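Local coordinates for aminoacyltransferase FemA (Staphylococcus aureus, PDB 1LRZ), which adds the second and third glycines of the pentaglycine interpeptide bridge of staphylococcal peptidoglycan, taking them from glycyl-tRNA(Gly), at residues 19-23 with 109-113; 116-120 with 384-390; 158-164 with 358-364. The contacts are given in a common frame with arbitrary orientation. Numbering follows the deposited sequence.

All three contacts reach one mixed beta sheet, in which strands 112-116, 389-393, 157-162 and 360-365 lie side by side in that order. Contact 3 pairs the last two, and contact 2, centred about 11 Å from the centre of contact 3, pairs the first two at their ends. Probable hydrogen bonds, Glu389 O to Val160 N (2.8 Å) and His118 NE2 to Ser159 OG (2.9 Å), connect contacts 2 and 3. Contact 1 packs a loop over this sheet, its centre about 13 Å from that of contact 3 and 19 Å from that of contact 2. Two more, His22 NE2 to Tyr364 OH (2.7 Å) and Tyr20 OH to Arg360 NH1 (2.9 Å), tie it to contact 3.

Contact 1: residues 19-23 with 109-113; sequences PYSHF and PYLPY
Tyr110 is the hub of this contact: its ring stands between Tyr20 and His22, which point their edges at its opposite faces. The backbones come closest at Tyr20 and Tyr110, with CA atoms 6.0 Å apart, and no hydrogen bond crosses between the segments. Tyr110 centres an inverse gamma turn (phi/psi -81/71) and is t at chi1, which sends its ring between the two partners. Tyr20, with positive phi (54/46) and chi1 m, sits edge-to-face on Tyr110, centroids 5.1 Å apart and planes at 86°; Tyr20 CD1 is 3.9 Å from Tyr110 CG. On the other face the His22 ring, chi1 t, lies 5.0 Å away between centroids at 79°. Pro112 covers a face of Tyr20, its CD 4.0 Å from the ring centroid in a CH-pi contact. This aromatic cluster packs the loop between helices 8-16 and 27-35 against the start of strand 112-116; Tyr20 also touches Ile391 and Tyr393 of strand 389-393, while its hydroxyl bonds Arg360 of strand 360-365.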
loop_
_atom_site.group_PDB
_atom_site.type_symbol
_atom_site.label_atom_id
_atom_site.label_comp_id
_atom_site.label_asym_id
_atom_site.label_seq_id
_atom_site.Cartn_x
_atom_site.Cartn_y
_atom_site.Cartn_z
ATOM N N PRO A 19 11.282 -12.980 -0.477
ATOM C CA PRO A 19 11.215 -11.555 -0.131
ATOM C C PRO A 19 11.203 -10.798 -1.455
ATOM O O PRO A 19 11.685 -11.307 -2.469
ATOM C CB PRO A 19 12.511 -11.319 0.648
ATOM C CG PRO A 19 13.449 -12.332 0.050
ATOM C CD PRO A 19 12.564 -13.562 -0.054
ATOM N N TYR A 20 10.657 -9.588 -1.449
ATOM C CA TYR A 20 10.585 -8.781 -2.655
ATOM C C TYR A 20 9.912 -9.489 -3.833
ATOM O O TYR A 20 10.415 -9.502 -4.953
ATOM C CB TYR A 20 11.982 -8.270 -3.043
ATOM C CG TYR A 20 12.414 -7.090 -2.188
ATOM C CD1 TYR A 20 11.817 -5.832 -2.345
ATOM C CD2 TYR A 20 13.344 -7.247 -1.161
ATOM C CE1 TYR A 20 12.130 -4.762 -1.497
ATOM C CE2 TYR A 20 13.664 -6.179 -0.305
ATOM C CZ TYR A 20 13.053 -4.950 -0.481
ATOM O OH TYR A 20 13.347 -3.907 0.368
ATOM N N SER A 21 8.780 -10.113 -3.555
ATOM C CA SER A 21 7.983 -10.737 -4.596
ATOM C C SER A 21 6.798 -9.776 -4.623
ATOM O O SER A 21 6.008 -9.733 -3.688
ATOM C CB SER A 21 7.546 -12.147 -4.190
ATOM O OG SER A 21 7.076 -12.165 -2.852
ATOM N N HIS A 22 6.707 -8.982 -5.681
ATOM C CA HIS A 22 5.649 -7.970 -5.831
ATOM C C HIS A 22 4.264 -8.598 -5.974
ATOM O O HIS A 22 4.151 -9.759 -6.383
ATOM C CB HIS A 22 5.961 -7.111 -7.061
ATOM C CG HIS A 22 5.281 -5.779 -7.070
ATOM N ND1 HIS A 22 4.476 -5.366 -8.110
ATOM C CD2 HIS A 22 5.356 -4.731 -6.212
ATOM C CE1 HIS A 22 4.090 -4.118 -7.898
ATOM N NE2 HIS A 22 4.610 -3.709 -6.754
ATOM N N PHE A 23 3.212 -7.831 -5.672
ATOM C CA PHE A 23 1.856 -8.361 -5.763
ATOM C C PHE A 23 1.485 -8.704 -7.207
ATOM O O PHE A 23 0.499 -9.396 -7.438
ATOM C CB PHE A 23 0.813 -7.396 -5.154
ATOM C CG PHE A 23 0.754 -6.036 -5.813
ATOM C CD1 PHE A 23 1.446 -4.951 -5.270
ATOM C CD2 PHE A 23 0.001 -5.841 -6.965
ATOM C CE1 PHE A 23 1.385 -3.689 -5.865
ATOM C CE2 PHE A 23 -0.067 -4.578 -7.573
ATOM C CZ PHE A 23 0.628 -3.503 -7.020
ATOM N N PRO A 109 12.805 -4.902 -12.027
ATOM C CA PRO A 109 12.951 -5.713 -10.816
ATOM C C PRO A 109 12.697 -4.963 -9.518
ATOM O O PRO A 109 13.091 -3.804 -9.354
ATOM C CB PRO A 109 14.382 -6.252 -10.923
ATOM C CG PRO A 109 15.086 -5.180 -11.649
ATOM C CD PRO A 109 14.097 -4.765 -12.722
ATOM N N TYR A 110 12.011 -5.651 -8.615
ATOM C CA TYR A 110 11.655 -5.145 -7.290
ATOM C C TYR A 110 12.934 -5.369 -6.482
ATOM O O TYR A 110 13.002 -6.244 -5.619
ATOM C CB TYR A 110 10.504 -5.997 -6.741
ATOM C CG TYR A 110 9.725 -5.385 -5.589
ATOM C CD1 TYR A 110 8.831 -6.164 -4.854
ATOM C CD2 TYR A 110 9.861 -4.035 -5.251
ATOM C CE1 TYR A 110 8.080 -5.627 -3.817
ATOM C CE2 TYR A 110 9.111 -3.480 -4.194
ATOM C CZ TYR A 110 8.220 -4.285 -3.490
ATOM O OH TYR A 110 7.449 -3.765 -2.483
ATOM N N LEU A 111 13.948 -4.566 -6.795
ATOM C CA LEU A 111 15.276 -4.676 -6.196
ATOM C C LEU A 111 15.753 -3.340 -5.633
ATOM O O LEU A 111 15.961 -2.395 -6.386
ATOM C CB LEU A 111 16.260 -5.139 -7.287
ATOM C CG LEU A 111 17.733 -5.339 -6.927
ATOM C CD1 LEU A 111 17.835 -6.429 -5.880
ATOM C CD2 LEU A 111 18.537 -5.722 -8.180
ATOM N N PRO A 112 15.953 -3.254 -4.309
ATOM C CA PRO A 112 16.409 -1.998 -3.707
ATOM C C PRO A 112 17.754 -1.555 -4.259
ATOM O O PRO A 112 18.609 -2.379 -4.589
ATOM C CB PRO A 112 16.502 -2.325 -2.215
ATOM C CG PRO A 112 15.522 -3.440 -2.034
ATOM C CD PRO A 112 15.751 -4.285 -3.276
ATOM N N TYR A 113 17.922 -0.237 -4.326
ATOM C CA TYR A 113 19.141 0.395 -4.800
ATOM C C TYR A 113 19.728 1.200 -3.635
ATOM O O TYR A 113 20.850 0.944 -3.195
ATOM C CB TYR A 113 18.812 1.314 -5.984
ATOM C CG TYR A 113 19.894 2.310 -6.341
ATOM C CD1 TYR A 113 21.246 1.927 -6.401
ATOM C CD2 TYR A 113 19.570 3.629 -6.647
ATOM C CE1 TYR A 113 22.241 2.832 -6.752
ATOM C CE2 TYR A 113 20.559 4.551 -7.005
ATOM C CZ TYR A 113 21.889 4.146 -7.058
ATOM O OH TYR A 113 22.858 5.048 -7.430
#

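Contact 2: residues 116-120 with 384-390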
loop_
_atom_site.group_PDB
_atom_site.type_symbol
_atom_site.label_atom_id
_atom_site.label_comp_id
_atom_site.label_asym_id
_atom_site.label_seq_id
_atom_site.Cartn_x
_atom_site.Cartn_y
_atom_site.Cartn_z
ATOM N N LEU A 116 16.645 6.020 1.811
ATOM C CA LEU A 116 16.672 7.453 2.105
ATOM C C LEU A 116 15.691 7.757 3.226
ATOM O O LEU A 116 14.908 6.884 3.608
ATOM C CB LEU A 116 16.252 8.262 0.864
ATOM C CG LEU A 116 17.091 8.071 -0.414
ATOM C CD1 LEU A 116 16.518 6.939 -1.264
ATOM C CD2 LEU A 116 17.082 9.343 -1.216
ATOM N N ASN A 117 15.740 8.976 3.765
ATOM C CA ASN A 117 14.747 9.378 4.761
ATOM C C ASN A 117 13.753 10.219 3.966
ATOM O O ASN A 117 13.965 10.473 2.774
ATOM C CB ASN A 117 15.355 10.197 5.920
ATOM C CG ASN A 117 16.081 11.465 5.457
ATOM O OD1 ASN A 117 15.714 12.096 4.466
ATOM N ND2 ASN A 117 17.104 11.853 6.212
ATOM N N HIS A 118 12.669 10.655 4.596
ATOM C CA HIS A 118 11.673 11.434 3.874
ATOM C C HIS A 118 12.042 12.881 3.598
ATOM O O HIS A 118 11.190 13.661 3.172
ATOM C CB HIS A 118 10.325 11.361 4.584
ATOM C CG HIS A 118 9.683 10.009 4.505
ATOM N ND1 HIS A 118 10.282 8.873 5.011
ATOM C CD2 HIS A 118 8.482 9.614 4.013
ATOM C CE1 HIS A 118 9.476 7.839 4.843
ATOM N NE2 HIS A 118 8.375 8.262 4.240
ATOM N N ASP A 119 13.302 13.235 3.844
ATOM C CA ASP A 119 13.792 14.580 3.573
ATOM C C ASP A 119 14.639 14.490 2.307
ATOM O O ASP A 119 15.234 15.474 1.876
ATOM C CB ASP A 119 14.657 15.089 4.728
ATOM C CG ASP A 119 13.842 15.454 5.965
ATOM O OD1 ASP A 119 14.451 15.611 7.039
ATOM O OD2 ASP A 119 12.605 15.602 5.878
ATOM N N GLY A 120 14.707 13.296 1.724
ATOM C CA GLY A 120 15.482 13.120 0.508
ATOM C C GLY A 120 16.971 12.877 0.692
ATOM O O GLY A 120 17.733 12.951 -0.273
ATOM N N LYS A 384 5.891 10.061 6.452
ATOM C CA LYS A 384 7.048 10.304 7.309
ATOM C C LYS A 384 6.671 10.178 8.786
ATOM O O LYS A 384 7.424 9.608 9.590
ATOM C CB LYS A 384 7.599 11.710 7.033
ATOM C CG LYS A 384 8.818 12.085 7.854
ATOM C CD LYS A 384 9.219 13.516 7.566
ATOM C CE LYS A 384 10.333 13.975 8.496
ATOM N NZ LYS A 384 10.753 15.366 8.157
ATOM N N GLY A 385 5.493 10.697 9.125
ATOM C CA GLY A 385 5.014 10.669 10.495
ATOM C C GLY A 385 4.819 9.288 11.106
ATOM O O GLY A 385 4.736 9.173 12.333
ATOM N N TYR A 386 4.748 8.249 10.268
ATOM C CA TYR A 386 4.572 6.876 10.741
ATOM C C TYR A 386 5.908 6.178 11.003
ATOM O O TYR A 386 5.944 4.998 11.362
ATOM C CB TYR A 386 3.768 6.059 9.715
ATOM C CG TYR A 386 2.274 6.282 9.789
ATOM C CD1 TYR A 386 1.477 5.548 10.669
ATOM C CD2 TYR A 386 1.658 7.248 8.994
ATOM C CE1 TYR A 386 0.093 5.773 10.748
ATOM C CE2 TYR A 386 0.283 7.485 9.070
ATOM C CZ TYR A 386 -0.495 6.748 9.943
ATOM O OH TYR A 386 -1.865 6.985 9.999
ATOM N N ASN A 387 6.997 6.915 10.816
ATOM C CA ASN A 387 8.353 6.404 11.003
ATOM C C ASN A 387 8.761 5.471 9.873
ATOM O O ASN A 387 9.580 4.589 10.072
ATOM C CB ASN A 387 8.514 5.647 12.337
ATOM C CG ASN A 387 9.977 5.506 12.746
ATOM O OD1 ASN A 387 10.396 4.487 13.294
ATOM N ND2 ASN A 387 10.759 6.538 12.483
ATOM N N ALA A 388 8.183 5.655 8.695
ATOM C CA ALA A 388 8.534 4.828 7.555
ATOM C C ALA A 388 9.877 5.318 7.029
ATOM O O ALA A 388 10.360 6.370 7.451
ATOM C CB ALA A 388 7.481 4.968 6.474
ATOM N N GLU A 389 10.500 4.552 6.135
ATOM C CA GLU A 389 11.764 4.994 5.537
ATOM C C GLU A 389 11.568 4.951 4.020
ATOM O O GLU A 389 10.605 4.357 3.550
ATOM C CB GLU A 389 12.929 4.078 5.954
ATOM C CG GLU A 389 13.095 2.855 5.094
ATOM C CD GLU A 389 14.248 1.954 5.541
ATOM O OE1 GLU A 389 15.395 2.449 5.699
ATOM O OE2 GLU A 389 13.993 0.742 5.719
ATOM N N ILE A 390 12.451 5.576 3.245
ATOM C CA ILE A 390 12.285 5.533 1.790
ATOM C C ILE A 390 13.178 4.459 1.151
ATOM O O ILE A 390 14.352 4.317 1.505
ATOM C CB ILE A 390 12.656 6.877 1.111
ATOM C CG1 ILE A 390 11.756 8.014 1.625
ATOM C CG2 ILE A 390 12.521 6.738 -0.412
ATOM C CD1 ILE A 390 10.273 7.809 1.366
HETATM O O HOH W 1 16.433 5.209 5.855
HETATM O O HOH W 2 12.346 8.729 6.843
#
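A tight turn between strands meets the end of a helix here: the turn's His118 puts its ring between Lys384, at the end of helix 377-384, and Ile390 of strand 389-393. The sheet part is one antiparallel hydrogen-bonded pair, Leu116 with Ile390: Leu116 N donates to Ile390 O at 2.9 Å and Ile390 N to Leu116 O at 2.8 Å. Both side chains lie on the same face, their CB atoms 3.9 Å apart. Beyond this pair the chain leaves the strand in a type I turn from Asn117 to Gly120, closed by Gly120 N to Asn117 O at 3.1 Å. Asn117 OD1 accepts from Asp119 N at 2.7 Å, an Asx turn within the first three residues of that turn.

Ile390 CD1 lies over one face of the His118 ring, 3.5 Å from its centroid, and Lys384 CA over the other at 3.8 Å, both as CH-pi contacts. Water 2 joins His118 ND1 (2.8 Å) to Ala388 O (3.1 Å), while His118 NE2 hydrogen-bonds Ser159 of strand 157-162, which flanks 389-393 in the sheet. At the exposed margin the extended Lys384 side chain brings NZ to 2.9 Å from Asp119 OD2 in a salt bridge. Water 1 bridges Leu116 O (3.2 Å) and Glu389 OE1 (3.0 Å).

Helix 377-384 gives way to strand 389-393 through a Schellman motif, Asn387 taking positive phi (74/27). The contact thus combines a helix-to-strand connection with the type I turn of a beta hairpin, strands 112-116 and 122-125, at the edge of a mixed sheet consistent with the GNAT-type fold of the FemABX family.

Contact 3: residues 158-164 with 358-364; sequences HSVLDLK and IDRYNFY
Five backbone hydrogen bonds join strands 157-162 and 360-365 and carry their pairing into the loop at Leu163. Leu161 and Tyr361 form a hydrogen-bonded pair, Leu161 N to Tyr361 O at 2.8 Å and Tyr361 N to Leu161 O at 2.9 Å. Val160 with Asn362 and Asp162 with Arg360 are the flanking non-hydrogen-bonded pairs, CA atoms 4.5 and 5.0 Å apart. Leu163 N donates to Asp359 O at 2.9 Å. At the other end Phe363 N reaches Ser159 O at 2.8 Å and Ser159 N reaches Tyr364 O at 2.9 Å. Phe363 (phi/psi -70/-6) leaves extended geometry and Tyr364 has positive phi (66/-147), so both face Ser159. The axes of segments 158-162 and 360-364 approach to 4.7 Å, N-to-C directions 157° apart.

Asp162 OD1 accepts from Lys164 N at 2.9 Å in an Asx turn; farther out Lys164 NZ and Asp359 OD2 make a salt bridge at 3.6 Å. Arg360, t through chi3, runs its guanidinium past Val160, whose CG1 lies over one face, and makes a salt bridge with Glu324. On the opposite sheet face Leu161 CB packs 4.1 Å from Tyr361 CB and 4.0 Å from Phe363 CE1, with helix 341-355 covering Tyr361. The His158 and Tyr364 rings meet obliquely, centroids 4.3 Å apart. Two antiparallel neighbours inside a mixed sheet thus pair regularly until a classic beta bulge.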
loop_
_atom_site.group_PDB
_atom_site.type_symbol
_atom_site.label_atom_id
_atom_site.label_comp_id
_atom_site.label_asym_id
_atom_site.label_seq_id
_atom_site.Cartn_x
_atom_site.Cartn_y
_atom_site.Cartn_z
ATOM N N HIS A 158 9.435 4.015 -2.771
ATOM C CA HIS A 158 8.383 3.575 -1.850
ATOM C C HIS A 158 8.683 4.094 -0.441
ATOM O O HIS A 158 9.845 4.244 -0.069
ATOM C CB HIS A 158 8.316 2.041 -1.754
ATOM C CG HIS A 158 7.771 1.364 -2.974
ATOM N ND1 HIS A 158 7.786 -0.007 -3.125
ATOM C CD2 HIS A 158 7.187 1.860 -4.092
ATOM C CE1 HIS A 158 7.237 -0.326 -4.285
ATOM N NE2 HIS A 158 6.865 0.789 -4.892
ATOM N N SER A 159 7.628 4.365 0.327
ATOM C CA SER A 159 7.751 4.785 1.726
ATOM C C SER A 159 7.353 3.493 2.439
ATOM O O SER A 159 6.202 3.059 2.340
ATOM C CB SER A 159 6.751 5.884 2.068
ATOM O OG SER A 159 6.681 6.038 3.478
ATOM N N VAL A 160 8.290 2.889 3.161
ATOM C CA VAL A 160 8.048 1.592 3.787
ATOM C C VAL A 160 8.268 1.544 5.295
ATOM O O VAL A 160 9.292 2.001 5.790
ATOM C CB VAL A 160 8.968 0.536 3.125
ATOM C CG1 VAL A 160 8.655 -0.863 3.661
ATOM C CG2 VAL A 160 8.807 0.605 1.602
ATOM N N LEU A 161 7.301 0.968 6.003
ATOM C CA LEU A 161 7.353 0.834 7.457
ATOM C C LEU A 161 7.698 -0.603 7.832
ATOM O O LEU A 161 6.946 -1.540 7.534
ATOM C CB LEU A 161 6.000 1.203 8.065
ATOM C CG LEU A 161 5.848 1.099 9.591
ATOM C CD1 LEU A 161 6.841 2.047 10.279
ATOM C CD2 LEU A 161 4.412 1.469 9.968
ATOM N N ASP A 162 8.838 -0.775 8.494
ATOM C CA ASP A 162 9.289 -2.098 8.900
ATOM C C ASP A 162 8.591 -2.526 10.184
ATOM O O ASP A 162 8.629 -1.817 11.196
ATOM C CB ASP A 162 10.807 -2.094 9.087
ATOM C CG ASP A 162 11.341 -3.443 9.545
ATOM O OD1 ASP A 162 10.615 -4.459 9.417
ATOM O OD2 ASP A 162 12.494 -3.486 10.018
ATOM N N LEU A 163 7.947 -3.688 10.146
ATOM C CA LEU A 163 7.222 -4.177 11.317
ATOM C C LEU A 163 7.909 -5.358 12.006
ATOM O O LEU A 163 7.419 -5.860 13.023
ATOM C CB LEU A 163 5.806 -4.586 10.910
ATOM C CG LEU A 163 4.903 -3.542 10.224
ATOM C CD1 LEU A 163 3.571 -4.196 9.882
ATOM C CD2 LEU A 163 4.683 -2.332 11.127
ATOM N N LYS A 164 9.028 -5.814 11.449
ATOM C CA LYS A 164 9.736 -6.954 12.020
ATOM C C LYS A 164 10.046 -6.739 13.504
ATOM O O LYS A 164 10.642 -5.727 13.882
ATOM C CB LYS A 164 11.040 -7.217 11.256
ATOM C CG LYS A 164 11.781 -8.482 11.722
ATOM C CD LYS A 164 10.919 -9.728 11.463
ATOM C CE LYS A 164 11.567 -11.012 11.956
ATOM N NZ LYS A 164 10.737 -12.189 11.574
ATOM N N ILE A 358 2.824 -10.426 8.722
ATOM C CA ILE A 358 3.404 -9.772 7.558
ATOM C C ILE A 358 4.258 -8.680 8.191
ATOM O O ILE A 358 3.737 -7.788 8.880
ATOM C CB ILE A 358 2.303 -9.201 6.624
ATOM C CG1 ILE A 358 1.476 -10.360 6.054
ATOM C CG2 ILE A 358 2.935 -8.382 5.502
ATOM C CD1 ILE A 358 0.144 -9.946 5.394
ATOM N N ASP A 359 5.568 -8.767 7.969
ATOM C CA ASP A 359 6.531 -7.850 8.580
ATOM C C ASP A 359 6.886 -6.569 7.835
ATOM O O ASP A 359 7.850 -5.887 8.196
ATOM C CB ASP A 359 7.825 -8.612 8.867
ATOM C CG ASP A 359 7.595 -9.845 9.721
ATOM O OD1 ASP A 359 6.848 -9.742 10.718
ATOM O OD2 ASP A 359 8.174 -10.902 9.399
ATOM N N ARG A 360 6.117 -6.236 6.813
ATOM C CA ARG A 360 6.402 -5.039 6.030
ATOM C C ARG A 360 5.111 -4.343 5.634
ATOM O O ARG A 360 4.194 -4.975 5.118
ATOM C CB ARG A 360 7.196 -5.444 4.795
ATOM C CG ARG A 360 7.442 -4.354 3.764
ATOM C CD ARG A 360 8.454 -4.885 2.743
ATOM N NE ARG A 360 8.452 -4.163 1.475
ATOM C CZ ARG A 360 9.515 -3.565 0.946
ATOM N NH1 ARG A 360 10.685 -3.580 1.585
ATOM N NH2 ARG A 360 9.422 -2.995 -0.254
ATOM N N TYR A 361 5.041 -3.041 5.889
ATOM C CA TYR A 361 3.862 -2.259 5.559
ATOM C C TYR A 361 4.329 -1.187 4.576
ATOM O O TYR A 361 5.067 -0.268 4.934
ATOM C CB TYR A 361 3.282 -1.624 6.822
ATOM C CG TYR A 361 1.946 -0.957 6.602
ATOM C CD1 TYR A 361 0.762 -1.697 6.601
ATOM C CD2 TYR A 361 1.865 0.420 6.390
ATOM C CE1 TYR A 361 -0.470 -1.080 6.395
ATOM C CE2 TYR A 361 0.643 1.048 6.179
ATOM C CZ TYR A 361 -0.519 0.294 6.184
ATOM O OH TYR A 361 -1.718 0.928 5.975
ATOM N N ASN A 362 3.888 -1.317 3.334
ATOM C CA ASN A 362 4.301 -0.429 2.263
ATOM C C ASN A 362 3.312 0.702 1.960
ATOM O O ASN A 362 2.263 0.454 1.365
ATOM C CB ASN A 362 4.514 -1.282 1.006
ATOM C CG ASN A 362 5.473 -0.652 0.025
ATOM O OD1 ASN A 362 5.622 0.564 -0.008
ATOM N ND2 ASN A 362 6.121 -1.485 -0.800
ATOM N N PHE A 363 3.648 1.933 2.360
ATOM C CA PHE A 363 2.793 3.092 2.082
ATOM C C PHE A 363 2.867 3.369 0.580
ATOM O O PHE A 363 2.165 4.227 0.038
ATOM C CB PHE A 363 3.256 4.329 2.870
ATOM C CG PHE A 363 2.853 4.306 4.316
ATOM C CD1 PHE A 363 3.766 3.946 5.308
ATOM C CD2 PHE A 363 1.546 4.635 4.690
ATOM C CE1 PHE A 363 3.381 3.912 6.659
ATOM C CE2 PHE A 363 1.153 4.605 6.045
ATOM C CZ PHE A 363 2.068 4.245 7.026
ATOM N N TYR A 364 3.747 2.619 -0.071
ATOM C CA TYR A 364 3.966 2.679 -1.508
ATOM C C TYR A 364 4.560 3.966 -2.107
ATOM O O TYR A 364 5.373 4.643 -1.483
ATOM C CB TYR A 364 2.678 2.275 -2.257
ATOM C CG TYR A 364 2.933 1.363 -3.453
ATOM C CD1 TYR A 364 3.757 0.232 -3.327
ATOM C CD2 TYR A 364 2.352 1.616 -4.697
ATOM C CE1 TYR A 364 3.994 -0.614 -4.399
ATOM C CE2 TYR A 364 2.589 0.767 -5.792
ATOM C CZ TYR A 364 3.409 -0.344 -5.631
ATOM O OH TYR A 364 3.652 -1.195 -6.687
#